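Local coordinates for fatty acid amide hydrolase (Candida albicans, PDB 6KVR), which probably hydrolyses monocarboxylic acid amides to the carboxylate and ammonium, as a serine hydrolase of the amidase family, at residues A[9-14]-A[422-427]; A[46-51]-A[114-119]; A[334-339]-A[559-564]. All blocks are in the same frame, centred on the assembly; numbering follows the deposited sequence.

Contact 1: A[9-14]-A[422-427]; sequences LNKDPL and NLNYGE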
ATOM      1  N   LEU A   9      -5.173  22.477  25.009  1.00 32.30           N
ATOM      2  CA  LEU A   9      -4.571  23.270  23.931  1.00 29.18           C
ATOM      3  C   LEU A   9      -3.155  23.717  24.264  1.00 29.80           C
ATOM      4  O   LEU A   9      -2.825  24.898  24.179  1.00 31.31           O
ATOM      5  CB  LEU A   9      -5.459  24.468  23.615  1.00 27.23           C
ATOM      6  CG  LEU A   9      -6.955  24.171  23.444  1.00 32.56           C
ATOM      7  CD1 LEU A   9      -7.723  25.448  23.149  1.00 32.41           C
ATOM      8  CD2 LEU A   9      -7.188  23.135  22.356  1.00 27.96           C
ATOM      9  N   ASN A  10      -2.282  22.774  24.614  1.00 27.82           N
ATOM     10  CA  ASN A  10      -0.934  23.110  25.060  1.00 32.90           C
ATOM     11  C   ASN A  10       0.139  22.511  24.157  1.00 32.41           C
ATOM     12  O   ASN A  10       1.289  22.375  24.576  1.00 31.62           O
ATOM     13  CB  ASN A  10      -0.725  22.644  26.500  1.00 34.59           C
ATOM     14  CG  ASN A  10      -0.641  21.127  26.609  1.00 43.00           C
ATOM     15  OD1 ASN A  10      -1.396  20.397  25.945  1.00 41.01           O
ATOM     16  ND2 ASN A  10       0.276  20.640  27.444  1.00 39.19           N
ATOM     17  N   LYS A  11      -0.213  22.137  22.929  1.00 31.52           N
ATOM     18  CA  LYS A  11       0.744  21.536  22.013  1.00 30.74           C
ATOM     19  C   LYS A  11       1.036  22.411  20.803  1.00 28.43           C
ATOM     20  O   LYS A  11       2.098  22.259  20.194  1.00 28.17           O
ATOM     21  CB  LYS A  11       0.240  20.159  21.534  1.00 29.16           C
ATOM     22  CG  LYS A  11      -0.042  19.152  22.658  1.00 26.52           C
ATOM     23  CD  LYS A  11       1.222  18.846  23.464  1.00 32.46           C
ATOM     24  CE  LYS A  11       1.130  17.513  24.194  1.00 36.47           C
ATOM     25  NZ  LYS A  11      -0.281  17.231  24.608  1.00 45.85           N
ATOM     26  N   ASP A  12       0.123  23.310  20.442  1.00 24.31           N
ATOM     27  CA  ASP A  12       0.326  24.240  19.334  1.00 26.37           C
ATOM     28  C   ASP A  12      -0.130  25.597  19.854  1.00 27.09           C
ATOM     29  O   ASP A  12      -1.303  25.740  20.262  1.00 29.89           O
ATOM     30  CB  ASP A  12      -0.456  23.794  18.089  1.00 25.87           C
ATOM     31  CG  ASP A  12      -0.193  24.676  16.848  1.00 32.64           C
ATOM     32  OD1 ASP A  12      -0.251  24.132  15.705  1.00 25.55           O
ATOM     33  OD2 ASP A  12       0.071  25.896  17.001  1.00 30.13           O
ATOM     34  N   PRO A  13       0.741  26.606  19.889  1.00 28.64           N
ATOM     35  CA  PRO A  13       0.327  27.904  20.444  1.00 30.50           C
ATOM     36  C   PRO A  13      -0.700  28.627  19.588  1.00 34.36           C
ATOM     37  O   PRO A  13      -1.405  29.502  20.110  1.00 33.00           O
ATOM     38  CB  PRO A  13       1.645  28.688  20.542  1.00 34.09           C
ATOM     39  CG  PRO A  13       2.570  28.041  19.544  1.00 32.62           C
ATOM     40  CD  PRO A  13       2.162  26.588  19.487  1.00 34.63           C
ATOM     41  N   LEU A  14      -0.819  28.284  18.303  1.00 31.57           N
ATOM     42  CA  LEU A  14      -1.874  28.826  17.440  1.00 30.25           C
ATOM     43  C   LEU A  14      -1.734  30.340  17.240  1.00 32.13           C
ATOM     44  O   LEU A  14      -2.725  31.067  17.154  1.00 31.48           O
ATOM     45  CB  LEU A  14      -3.263  28.488  17.991  1.00 25.85           C
ATOM     46  CG  LEU A  14      -3.646  27.027  18.266  1.00 34.07           C
ATOM     47  CD1 LEU A  14      -4.973  27.004  18.990  1.00 33.11           C
ATOM     48  CD2 LEU A  14      -3.727  26.205  16.977  1.00 29.16           C
ATOM     49  N   ASN A 422      -8.205  19.951  17.090  1.00 21.91           N
ATOM     50  CA  ASN A 422      -7.435  18.940  16.361  1.00 23.12           C
ATOM     51  C   ASN A 422      -6.012  19.396  16.064  1.00 23.69           C
ATOM     52  O   ASN A 422      -5.128  18.550  15.889  1.00 22.57           O
ATOM     53  CB  ASN A 422      -8.149  18.530  15.056  1.00 21.70           C
ATOM     54  CG  ASN A 422      -7.931  19.513  13.923  1.00 25.65           C
ATOM     55  OD1 ASN A 422      -6.851  19.575  13.310  1.00 27.14           O
ATOM     56  ND2 ASN A 422      -8.960  20.284  13.624  1.00 25.54           N
ATOM     57  N   LEU A 423      -5.763  20.710  16.024  1.00 23.49           N
ATOM     58  CA  LEU A 423      -4.390  21.187  15.901  1.00 22.31           C
ATOM     59  C   LEU A 423      -3.561  20.858  17.134  1.00 21.93           C
ATOM     60  O   LEU A 423      -2.330  20.862  17.051  1.00 25.00           O
ATOM     61  CB  LEU A 423      -4.376  22.694  15.629  1.00 26.73           C
ATOM     62  CG  LEU A 423      -4.907  23.029  14.227  1.00 27.55           C
ATOM     63  CD1 LEU A 423      -5.029  24.539  14.000  1.00 26.65           C
ATOM     64  CD2 LEU A 423      -4.032  22.368  13.151  1.00 25.53           C
ATOM     65  N   ASN A 424      -4.195  20.528  18.262  1.00 20.64           N
ATOM     66  CA  ASN A 424      -3.464  20.146  19.469  1.00 24.10           C
ATOM     67  C   ASN A 424      -3.473  18.635  19.730  1.00 23.07           C
ATOM     68  O   ASN A 424      -3.086  18.204  20.825  1.00 21.32           O
ATOM     69  CB  ASN A 424      -4.032  20.901  20.675  1.00 23.40           C
ATOM     70  CG  ASN A 424      -3.501  22.327  20.759  1.00 26.71           C
ATOM     71  OD1 ASN A 424      -2.492  22.583  21.435  1.00 27.48           O
ATOM     72  ND2 ASN A 424      -4.151  23.252  20.044  1.00 18.57           N
ATOM     73  N   TYR A 425      -3.828  17.828  18.720  1.00 25.23           N
ATOM     74  CA  TYR A 425      -4.096  16.397  18.913  1.00 26.63           C
ATOM     75  C   TYR A 425      -2.899  15.603  19.432  1.00 30.23           C
ATOM     76  O   TYR A 425      -3.034  14.812  20.380  1.00 47.53           O
ATOM     77  CB  TYR A 425      -4.571  15.777  17.611  1.00 25.35           C
ATOM     78  CG  TYR A 425      -6.026  15.488  17.682  1.00 24.93           C
ATOM     79  CD1 TYR A 425      -6.653  15.391  18.916  1.00 22.30           C
ATOM     80  CD2 TYR A 425      -6.785  15.327  16.530  1.00 23.82           C
ATOM     81  CE1 TYR A 425      -8.001  15.128  19.013  1.00 26.13           C
ATOM     82  CE2 TYR A 425      -8.141  15.078  16.614  1.00 25.47           C
ATOM     83  CZ  TYR A 425      -8.744  14.985  17.862  1.00 22.71           C
ATOM     84  OH  TYR A 425     -10.095  14.721  17.957  1.00 24.85           O
ATOM     85  N   GLY A 426      -1.762  15.686  18.773  1.00 26.38           N
ATOM     86  CA  GLY A 426      -0.738  14.710  19.157  1.00 22.95           C
ATOM     87  C   GLY A 426       0.333  15.422  19.962  1.00 29.73           C
ATOM     88  O   GLY A 426       0.132  15.746  21.139  1.00 28.53           O
ATOM     89  N   GLU A 427       1.456  15.728  19.320  1.00 23.46           N
ATOM     90  CA  GLU A 427       2.382  16.722  19.838  1.00 27.75           C
ATOM     91  C   GLU A 427       2.226  18.063  19.118  1.00 28.53           C
ATOM     92  O   GLU A 427       3.165  18.864  19.089  1.00 26.10           O
ATOM     93  CB  GLU A 427       3.822  16.202  19.754  1.00 27.36           C
ATOM     94  CG  GLU A 427       4.044  14.879  20.520  1.00 30.08           C
ATOM     95  CD  GLU A 427       5.515  14.474  20.626  1.00 43.28           C
ATOM     96  OE1 GLU A 427       6.312  15.247  21.196  1.00 46.41           O
ATOM     97  OE2 GLU A 427       5.880  13.370  20.158  1.00 46.37           O
TER
HETATM   98  O   HOH W   1      -2.190  15.662  22.593  1.00 26.57           O
HETATM   99  O   HOH W   2      -3.324  18.024  24.195  1.00 27.45           O

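Contact 2: A[46-51]-A[114-119]; sequences YTIELP and AHQFTN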
ATOM      1  N   TYR A  46     -39.022  24.708  -5.085  1.00 44.91           N
ATOM      2  CA  TYR A  46     -38.668  23.558  -4.259  1.00 44.15           C
ATOM      3  C   TYR A  46     -38.531  23.914  -2.785  1.00 44.39           C
ATOM      4  O   TYR A  46     -38.316  23.017  -1.960  1.00 40.74           O
ATOM      5  CB  TYR A  46     -37.364  22.923  -4.748  1.00 35.71           C
ATOM      6  CG  TYR A  46     -37.487  22.188  -6.055  1.00 39.71           C
ATOM      7  CD1 TYR A  46     -38.734  21.920  -6.621  1.00 38.89           C
ATOM      8  CD2 TYR A  46     -36.350  21.762  -6.733  1.00 39.10           C
ATOM      9  CE1 TYR A  46     -38.841  21.246  -7.830  1.00 39.95           C
ATOM     10  CE2 TYR A  46     -36.448  21.083  -7.939  1.00 40.05           C
ATOM     11  CZ  TYR A  46     -37.691  20.823  -8.481  1.00 43.13           C
ATOM     12  OH  TYR A  46     -37.775  20.144  -9.679  1.00 43.30           O
ATOM     13  N   THR A  47     -38.642  25.194  -2.442  1.00 43.80           N
ATOM     14  CA  THR A  47     -38.487  25.656  -1.077  1.00 45.77           C
ATOM     15  C   THR A  47     -39.857  25.701  -0.396  1.00 49.34           C
ATOM     16  O   THR A  47     -40.898  25.431  -1.002  1.00 45.77           O
ATOM     17  CB  THR A  47     -37.782  27.020  -1.058  1.00 52.61           C
ATOM     18  OG1 THR A  47     -37.095  27.186   0.188  1.00 61.34           O
ATOM     19  CG2 THR A  47     -38.777  28.176  -1.230  1.00 46.23           C
ATOM     20  N   ILE A  48     -39.849  26.066   0.883  1.00 48.66           N
ATOM     21  CA  ILE A  48     -41.040  26.018   1.719  1.00 51.39           C
ATOM     22  C   ILE A  48     -40.929  27.095   2.789  1.00 49.66           C
ATOM     23  O   ILE A  48     -39.844  27.611   3.068  1.00 51.00           O
ATOM     24  CB  ILE A  48     -41.209  24.582   2.287  1.00 52.84           C
ATOM     25  CG1 ILE A  48     -42.039  23.738   1.312  1.00 48.09           C
ATOM     26  CG2 ILE A  48     -41.678  24.542   3.754  1.00 54.92           C
ATOM     27  CD1 ILE A  48     -42.263  22.354   1.765  1.00 44.48           C
ATOM     28  N   GLU A  49     -42.077  27.493   3.338  1.00 49.01           N
ATOM     29  CA  GLU A  49     -42.123  28.388   4.490  1.00 48.75           C
ATOM     30  C   GLU A  49     -41.964  27.546   5.753  1.00 48.75           C
ATOM     31  O   GLU A  49     -42.792  26.665   6.028  1.00 42.47           O
ATOM     32  CB  GLU A  49     -43.434  29.174   4.511  1.00 48.15           C
ATOM     33  CG  GLU A  49     -43.334  30.526   3.820  1.00 56.94           C
ATOM     34  CD  GLU A  49     -44.675  31.069   3.315  1.00 64.81           C
ATOM     35  OE1 GLU A  49     -45.708  30.955   4.023  1.00 56.59           O
ATOM     36  OE2 GLU A  49     -44.683  31.609   2.186  1.00 63.51           O
ATOM     37  N   LEU A  50     -40.893  27.805   6.505  1.00 44.65           N
ATOM     38  CA  LEU A  50     -40.575  26.979   7.661  1.00 44.03           C
ATOM     39  C   LEU A  50     -41.648  27.121   8.747  1.00 44.68           C
ATOM     40  O   LEU A  50     -42.268  28.181   8.891  1.00 45.48           O
ATOM     41  CB  LEU A  50     -39.204  27.358   8.214  1.00 42.15           C
ATOM     42  CG  LEU A  50     -38.016  26.955   7.326  1.00 39.67           C
ATOM     43  CD1 LEU A  50     -36.685  27.441   7.905  1.00 40.86           C
ATOM     44  CD2 LEU A  50     -38.001  25.446   7.131  1.00 40.49           C
ATOM     45  N   PRO A  51     -41.905  26.056   9.509  1.00 42.25           N
ATOM     46  CA  PRO A  51     -42.927  26.148  10.564  1.00 42.93           C
ATOM     47  C   PRO A  51     -42.584  27.156  11.650  1.00 45.40           C
ATOM     48  O   PRO A  51     -43.493  27.769  12.220  1.00 50.66           O
ATOM     49  CB  PRO A  51     -43.001  24.713  11.110  1.00 44.76           C
ATOM     50  CG  PRO A  51     -41.734  24.044  10.654  1.00 42.90           C
ATOM     51  CD  PRO A  51     -41.399  24.683   9.341  1.00 45.32           C
ATOM     52  N   ALA A 114     -33.807  19.305   2.085  1.00 29.00           N
ATOM     53  CA  ALA A 114     -32.717  18.931   2.991  1.00 31.42           C
ATOM     54  C   ALA A 114     -31.847  20.137   3.361  1.00 28.87           C
ATOM     55  O   ALA A 114     -31.574  20.381   4.545  1.00 28.13           O
ATOM     56  CB  ALA A 114     -31.864  17.827   2.359  1.00 27.20           C
ATOM     57  N   HIS A 115     -31.424  20.917   2.357  1.00 29.27           N
ATOM     58  CA  HIS A 115     -30.609  22.101   2.626  1.00 27.20           C
ATOM     59  C   HIS A 115     -31.349  23.128   3.477  1.00 27.12           C
ATOM     60  O   HIS A 115     -30.756  23.739   4.374  1.00 25.64           O
ATOM     61  CB  HIS A 115     -30.159  22.762   1.323  1.00 27.12           C
ATOM     62  CG  HIS A 115     -29.299  23.970   1.545  1.00 27.46           C
ATOM     63  ND1 HIS A 115     -28.050  23.896   2.126  1.00 27.84           N
ATOM     64  CD2 HIS A 115     -29.523  25.282   1.309  1.00 30.96           C
ATOM     65  CE1 HIS A 115     -27.527  25.106   2.208  1.00 29.21           C
ATOM     66  NE2 HIS A 115     -28.403  25.969   1.725  1.00 32.76           N
ATOM     67  N   GLN A 116     -32.633  23.359   3.187  1.00 28.54           N
ATOM     68  CA  GLN A 116     -33.391  24.372   3.921  1.00 30.15           C
ATOM     69  C   GLN A 116     -33.469  24.046   5.409  1.00 29.01           C
ATOM     70  O   GLN A 116     -33.460  24.951   6.250  1.00 28.50           O
ATOM     71  CB  GLN A 116     -34.796  24.505   3.324  1.00 31.57           C
ATOM     72  CG  GLN A 116     -35.286  25.931   3.260  1.00 43.20           C
ATOM     73  CD  GLN A 116     -36.797  26.031   3.113  1.00 44.05           C
ATOM     74  OE1 GLN A 116     -37.446  25.134   2.573  1.00 43.26           O
ATOM     75  NE2 GLN A 116     -37.361  27.120   3.614  1.00 42.59           N
ATOM     76  N   PHE A 117     -33.490  22.763   5.757  1.00 32.23           N
ATOM     77  CA  PHE A 117     -33.542  22.358   7.154  1.00 30.03           C
ATOM     78  C   PHE A 117     -32.159  22.104   7.756  1.00 31.83           C
ATOM     79  O   PHE A 117     -31.901  22.531   8.883  1.00 29.64           O
ATOM     80  CB  PHE A 117     -34.409  21.107   7.296  1.00 31.19           C
ATOM     81  CG  PHE A 117     -35.893  21.386   7.229  1.00 37.94           C
ATOM     82  CD1 PHE A 117     -36.602  21.741   8.376  1.00 40.84           C
ATOM     83  CD2 PHE A 117     -36.583  21.297   6.023  1.00 34.56           C
ATOM     84  CE1 PHE A 117     -37.978  21.991   8.319  1.00 38.31           C
ATOM     85  CE2 PHE A 117     -37.940  21.543   5.957  1.00 40.18           C
ATOM     86  CZ  PHE A 117     -38.642  21.894   7.107  1.00 41.38           C
ATOM     87  N   THR A 118     -31.256  21.413   7.043  1.00 25.65           N
ATOM     88  CA  THR A 118     -30.001  20.995   7.653  1.00 25.37           C
ATOM     89  C   THR A 118     -28.789  21.851   7.287  1.00 24.73           C
ATOM     90  O   THR A 118     -27.766  21.743   7.973  1.00 28.13           O
ATOM     91  CB  THR A 118     -29.691  19.545   7.286  1.00 28.65           C
ATOM     92  OG1 THR A 118     -29.491  19.458   5.868  1.00 31.27           O
ATOM     93  CG2 THR A 118     -30.832  18.624   7.727  1.00 24.61           C
ATOM     94  N   ASN A 119     -28.862  22.677   6.238  1.00 26.33           N
ATOM     95  CA  ASN A 119     -27.729  23.500   5.782  1.00 28.26           C
ATOM     96  C   ASN A 119     -26.584  22.617   5.278  1.00 28.48           C
ATOM     97  O   ASN A 119     -25.403  22.910   5.476  1.00 30.41           O
ATOM     98  CB  ASN A 119     -27.249  24.461   6.879  1.00 23.95           C
ATOM     99  CG  ASN A 119     -26.346  25.575   6.342  1.00 29.29           C
ATOM    100  OD1 ASN A 119     -26.628  26.177   5.304  1.00 26.32           O
ATOM    101  ND2 ASN A 119     -25.253  25.854   7.059  1.00 27.48           N
TER

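Contact 3: A[334-339]-A[559-564]; sequences VSTPKI and GKAIVD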
ATOM      1  N   VAL A 334     -19.851 -12.409  -3.702  1.00 37.77           N
ATOM      2  CA  VAL A 334     -19.924 -13.092  -2.418  1.00 39.50           C
ATOM      3  C   VAL A 334     -21.391 -13.255  -2.045  1.00 41.83           C
ATOM      4  O   VAL A 334     -22.184 -12.322  -2.213  1.00 43.31           O
ATOM      5  CB  VAL A 334     -19.156 -12.300  -1.333  1.00 40.49           C
ATOM      6  CG1 VAL A 334     -19.650 -12.655   0.059  1.00 39.10           C
ATOM      7  CG2 VAL A 334     -17.650 -12.534  -1.464  1.00 35.36           C
ATOM      8  N   SER A 335     -21.760 -14.436  -1.555  1.00 42.54           N
ATOM      9  CA  SER A 335     -23.156 -14.672  -1.193  1.00 44.55           C
ATOM     10  C   SER A 335     -23.444 -14.124   0.197  1.00 44.90           C
ATOM     11  O   SER A 335     -22.554 -14.030   1.046  1.00 44.07           O
ATOM     12  CB  SER A 335     -23.502 -16.162  -1.236  1.00 46.24           C
ATOM     13  OG  SER A 335     -22.417 -16.955  -0.770  1.00 57.55           O
ATOM     14  N   THR A 336     -24.696 -13.770   0.426  1.00 42.67           N
ATOM     15  CA  THR A 336     -25.092 -13.306   1.745  1.00 42.60           C
ATOM     16  C   THR A 336     -25.089 -14.474   2.722  1.00 41.41           C
ATOM     17  O   THR A 336     -25.753 -15.484   2.467  1.00 43.87           O
ATOM     18  CB  THR A 336     -26.461 -12.652   1.680  1.00 42.09           C
ATOM     19  OG1 THR A 336     -26.401 -11.550   0.768  1.00 44.12           O
ATOM     20  CG2 THR A 336     -26.877 -12.154   3.046  1.00 38.74           C
ATOM     21  N   PRO A 337     -24.355 -14.393   3.827  1.00 43.46           N
ATOM     22  CA  PRO A 337     -24.253 -15.535   4.732  1.00 36.17           C
ATOM     23  C   PRO A 337     -25.463 -15.627   5.649  1.00 42.21           C
ATOM     24  O   PRO A 337     -26.234 -14.678   5.810  1.00 39.20           O
ATOM     25  CB  PRO A 337     -22.990 -15.219   5.531  1.00 38.94           C
ATOM     26  CG  PRO A 337     -23.053 -13.715   5.648  1.00 37.31           C
ATOM     27  CD  PRO A 337     -23.556 -13.247   4.302  1.00 37.46           C
ATOM     28  N   LYS A 338     -25.620 -16.806   6.248  1.00 44.07           N
ATOM     29  CA  LYS A 338     -26.613 -17.004   7.293  1.00 43.65           C
ATOM     30  C   LYS A 338     -26.034 -16.538   8.619  1.00 42.45           C
ATOM     31  O   LYS A 338     -24.858 -16.772   8.906  1.00 43.29           O
ATOM     32  CB  LYS A 338     -27.015 -18.477   7.385  1.00 48.79           C
ATOM     33  CG  LYS A 338     -27.197 -19.170   6.043  1.00 51.59           C
ATOM     34  CD  LYS A 338     -27.728 -20.586   6.214  1.00 56.38           C
ATOM     35  CE  LYS A 338     -27.308 -21.474   5.045  1.00 59.32           C
ATOM     36  NZ  LYS A 338     -27.952 -22.818   5.114  1.00 68.52           N
ATOM     37  N   ILE A 339     -26.863 -15.864   9.423  1.00 37.92           N
ATOM     38  CA  ILE A 339     -26.402 -15.351  10.711  1.00 37.60           C
ATOM     39  C   ILE A 339     -25.764 -16.460  11.533  1.00 40.59           C
ATOM     40  O   ILE A 339     -24.763 -16.242  12.228  1.00 43.41           O
ATOM     41  CB  ILE A 339     -27.561 -14.688  11.478  1.00 35.67           C
ATOM     42  CG1 ILE A 339     -28.119 -13.507  10.690  1.00 40.45           C
ATOM     43  CG2 ILE A 339     -27.069 -14.210  12.832  1.00 41.45           C
ATOM     44  CD1 ILE A 339     -27.171 -12.321  10.610  1.00 39.43           C
ATOM     45  N   GLY A 559     -23.204  -7.387   6.499  1.00 32.80           N
ATOM     46  CA  GLY A 559     -24.019  -6.232   6.826  1.00 30.50           C
ATOM     47  C   GLY A 559     -25.429  -6.373   6.294  1.00 33.99           C
ATOM     48  O   GLY A 559     -26.398  -6.007   6.964  1.00 34.69           O
ATOM     49  N   LYS A 560     -25.564  -6.941   5.097  1.00 31.26           N
ATOM     50  CA  LYS A 560     -26.881  -7.125   4.500  1.00 35.28           C
ATOM     51  C   LYS A 560     -27.714  -8.128   5.296  1.00 36.22           C
ATOM     52  O   LYS A 560     -28.904  -7.900   5.543  1.00 38.22           O
ATOM     53  CB  LYS A 560     -26.717  -7.569   3.051  1.00 35.96           C
ATOM     54  CG  LYS A 560     -27.977  -7.500   2.214  1.00 43.28           C
ATOM     55  CD  LYS A 560     -27.782  -8.304   0.931  1.00 48.55           C
ATOM     56  CE  LYS A 560     -26.406  -8.038   0.287  1.00 50.04           C
ATOM     57  NZ  LYS A 560     -26.351  -6.792  -0.551  1.00 48.67           N
ATOM     58  N   ALA A 561     -27.101  -9.233   5.730  1.00 37.44           N
ATOM     59  CA  ALA A 561     -27.794 -10.184   6.595  1.00 36.40           C
ATOM     60  C   ALA A 561     -28.243  -9.536   7.899  1.00 39.51           C
ATOM     61  O   ALA A 561     -29.366  -9.779   8.362  1.00 37.96           O
ATOM     62  CB  ALA A 561     -26.883 -11.377   6.887  1.00 37.82           C
ATOM     63  N   ILE A 562     -27.379  -8.711   8.507  1.00 36.54           N
ATOM     64  CA  ILE A 562     -27.656  -8.165   9.836  1.00 35.17           C
ATOM     65  C   ILE A 562     -28.778  -7.138   9.772  1.00 33.93           C
ATOM     66  O   ILE A 562     -29.659  -7.105  10.640  1.00 33.24           O
ATOM     67  CB  ILE A 562     -26.376  -7.567  10.452  1.00 35.53           C
ATOM     68  CG1 ILE A 562     -25.378  -8.671  10.806  1.00 34.68           C
ATOM     69  CG2 ILE A 562     -26.708  -6.745  11.684  1.00 35.19           C
ATOM     70  CD1 ILE A 562     -24.150  -8.179  11.549  1.00 38.11           C
ATOM     71  N   VAL A 563     -28.758  -6.276   8.755  1.00 35.66           N
ATOM     72  CA  VAL A 563     -29.803  -5.272   8.599  1.00 36.55           C
ATOM     73  C   VAL A 563     -31.145  -5.941   8.324  1.00 41.41           C
ATOM     74  O   VAL A 563     -32.204  -5.437   8.732  1.00 41.96           O
ATOM     75  CB  VAL A 563     -29.408  -4.288   7.480  1.00 38.16           C
ATOM     76  CG1 VAL A 563     -30.609  -3.525   6.962  1.00 40.46           C
ATOM     77  CG2 VAL A 563     -28.315  -3.323   7.967  1.00 42.93           C
ATOM     78  N   ASP A 564     -31.127  -7.090   7.644  1.00 39.14           N
ATOM     79  CA  ASP A 564     -32.368  -7.821   7.417  1.00 43.48           C
ATOM     80  C   ASP A 564     -32.829  -8.517   8.692  1.00 37.51           C
ATOM     81  O   ASP A 564     -34.015  -8.471   9.031  1.00 43.75           O
ATOM     82  CB  ASP A 564     -32.190  -8.814   6.270  1.00 42.44           C
ATOM     83  CG  ASP A 564     -32.160  -8.125   4.907  1.00 53.52           C
ATOM     84  OD1 ASP A 564     -32.309  -6.878   4.864  1.00 53.55           O
ATOM     85  OD2 ASP A 564     -31.970  -8.820   3.880  1.00 60.53           O
TER

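Contact 1: A[9-14]-A[422-427]
Asn-424 lays its amide against the backbone of residues 9 to 12, CG lying 3.5 Å from Leu-9 CA, and has more area buried here than any other residue. Its OD1 is gripped by two consecutive peptide N-H groups. Lys-11 N lies 2.8 Å from Asn-424 OD1, in the carbonyl plane and with a C=O...N angle of 159°. Asp-12 N is 2.9 Å from Asn-424 OD1 but sits 49° above that plane, away from the lone pairs. At the other end of the amide, ND2 donates to Lys-420 O in helix 417-423, so the flat group is fixed from both ends. Leu-9 crosses Asn-424 at about a right angle, bringing Leu-9 CD2 to 3.8 Å from Asn-424 ND2.

Beside this polar centre, Leu-14 CD2 packs 3.7 Å from Leu-423 CD1. Asp-12 shapes the arm itself: its OD2 accepts from Leu-14 N at 2.9 Å, an Asx turn, while OD1 is held by Tyr-17 and Asn-401. Asn-401 also bonds to Leu-423 O and thus spans both segments.

Lys-11 bends at chi2 (-61°) and runs alongside the carbonyls of the loop after the helix, its CE passing 3.7 Å from Gly-426 O. NZ then reaches a water that lies 2.5 Å from Tyr-425 O and also contacts Gly-426 O. The N-terminal arm is therefore joined mainly by a side-chain amide reading backbone N-H groups, with leucine packing beside it, and the carbonyl oxygens nearby probably favour the positive charge of Lys-11.

Contact 2: A[46-51]-A[114-119]
A side-chain amide pairing with both peptide polar atoms of a single residue is the motif here: Gln-116, near the C-terminal end of helix 100-118 in the amidase fold, engages Ile-48 in the connection between helices 20-40 and 54-59. Gln-116 has the largest buried area, followed by Leu-50 and Phe-117.

The two bonds of the pair are unequal. Gln-116 NE2 donates to Ile-48 O at 2.6 Å with an N-H...O angle of 163°, and that oxygen lies close to the plane of the glutamine amide. The return bond, Ile-48 N to Gln-116 OE1, is weak at 3.1 Å, its angle only 127°. Beyond CG the glutamine chain is extended, which carries the amide clear of the helix and up to the loop backbone. Thr-47 crosses it at about a right angle, Thr-47 OG1 standing 3.2 Å from Gln-116 CD, and Leu-50 points its end at the amide, with Leu-50 CG 3.8 Å from Gln-116 NE2.

Next to this polar pairing, the Leu-50 and Phe-117 side chains run antiparallel alongside one another. The Phe-117 ring is further packed by Ala-64 and Tyr-67 of helix 64-70; Pro-51, which approaches the ring obliquely, also touches Tyr-67. Thus the loop is clamped at Ile-48 by polar bonds and at Leu-50 by apolar packing, and the aromatic side chain links it to a further helix. Away from the predicted catalytic residues, the contact is structural packing at the surface. The apolar half is a CH-pi contact: Leu-50 CD2 stands over one face of the Phe-117 ring, 3.9 Å from its centroid and 24° off the normal.

Contact 3: A[334-339]-A[559-564]
The tight part of this contact centres on Ala-561, whose methyl group faces the loop that leads into strand 343-346. Pro-337 O comes to 3.5 Å from Ala-561 CB, and branches of two side chains of the loop reach the same methyl: Thr-336 CG2 and Ile-339 CD1 each lie 3.9 Å from Ala-561 CB. A residue this small lets the loop backbone come close to helix 552-565, the last helix of the chain; the nearest CA pair, Thr-336 and Ala-561, is 6.4 Å apart.

In Ile-339, CG1 is anti to the carbonyl carbon (chi1 -61°) and the turn at chi2 (-69°) brings CD1 to the helix. Ile-339 CD1 also lies 4.1 Å from Ile-562 CG1. Leu-370 of helix 357-372 touches both isoleucines, so three parts of the fold share this apolar cluster. Pro-337 extends the packing along the last helix to Ala-557.

The solvent side is looser. There Thr-336 and Lys-560 cross at about a right angle, with Thr-336 OG1 3.5 Å from Lys-560 CD and touching CE of the same chain as well. Bends at chi3 and chi4 turn the end of the lysine, and its NZ forms a salt bridge with Asp-304 in helix 303-317.

The contact is packing away from the annotated sites, joining the loop before strand 343-346 to the last helix. With neither segment hydrogen-bonded to the other, methyl and methylene groups meet one another, a backbone carbonyl and the Thr-336 hydroxyl. The join is thus essentially apolar and shape-based, with the lysine charge paired to Asp-304.

In the fold
From the N terminus, the arm at 9-14 comes first and meets its partner only at 422-427, so contact 1 closes the longest loop, 407 residues. Contact 2 opens and closes within that loop, across a mostly helical span. Contact 3 opens at 334-339, still inside the first loop, but closes at 559-564 beyond its end; contacts 1 and 3 therefore cross, on opposite sides of the chain's centre, about 43 Å between centres. Contacts 2 and 3 follow in series. Together they tie the N-terminal arm to the end of helix 417-423, the 46-51 loop to helix 100-118, and the loop before strand 343-346 to helix 552-565.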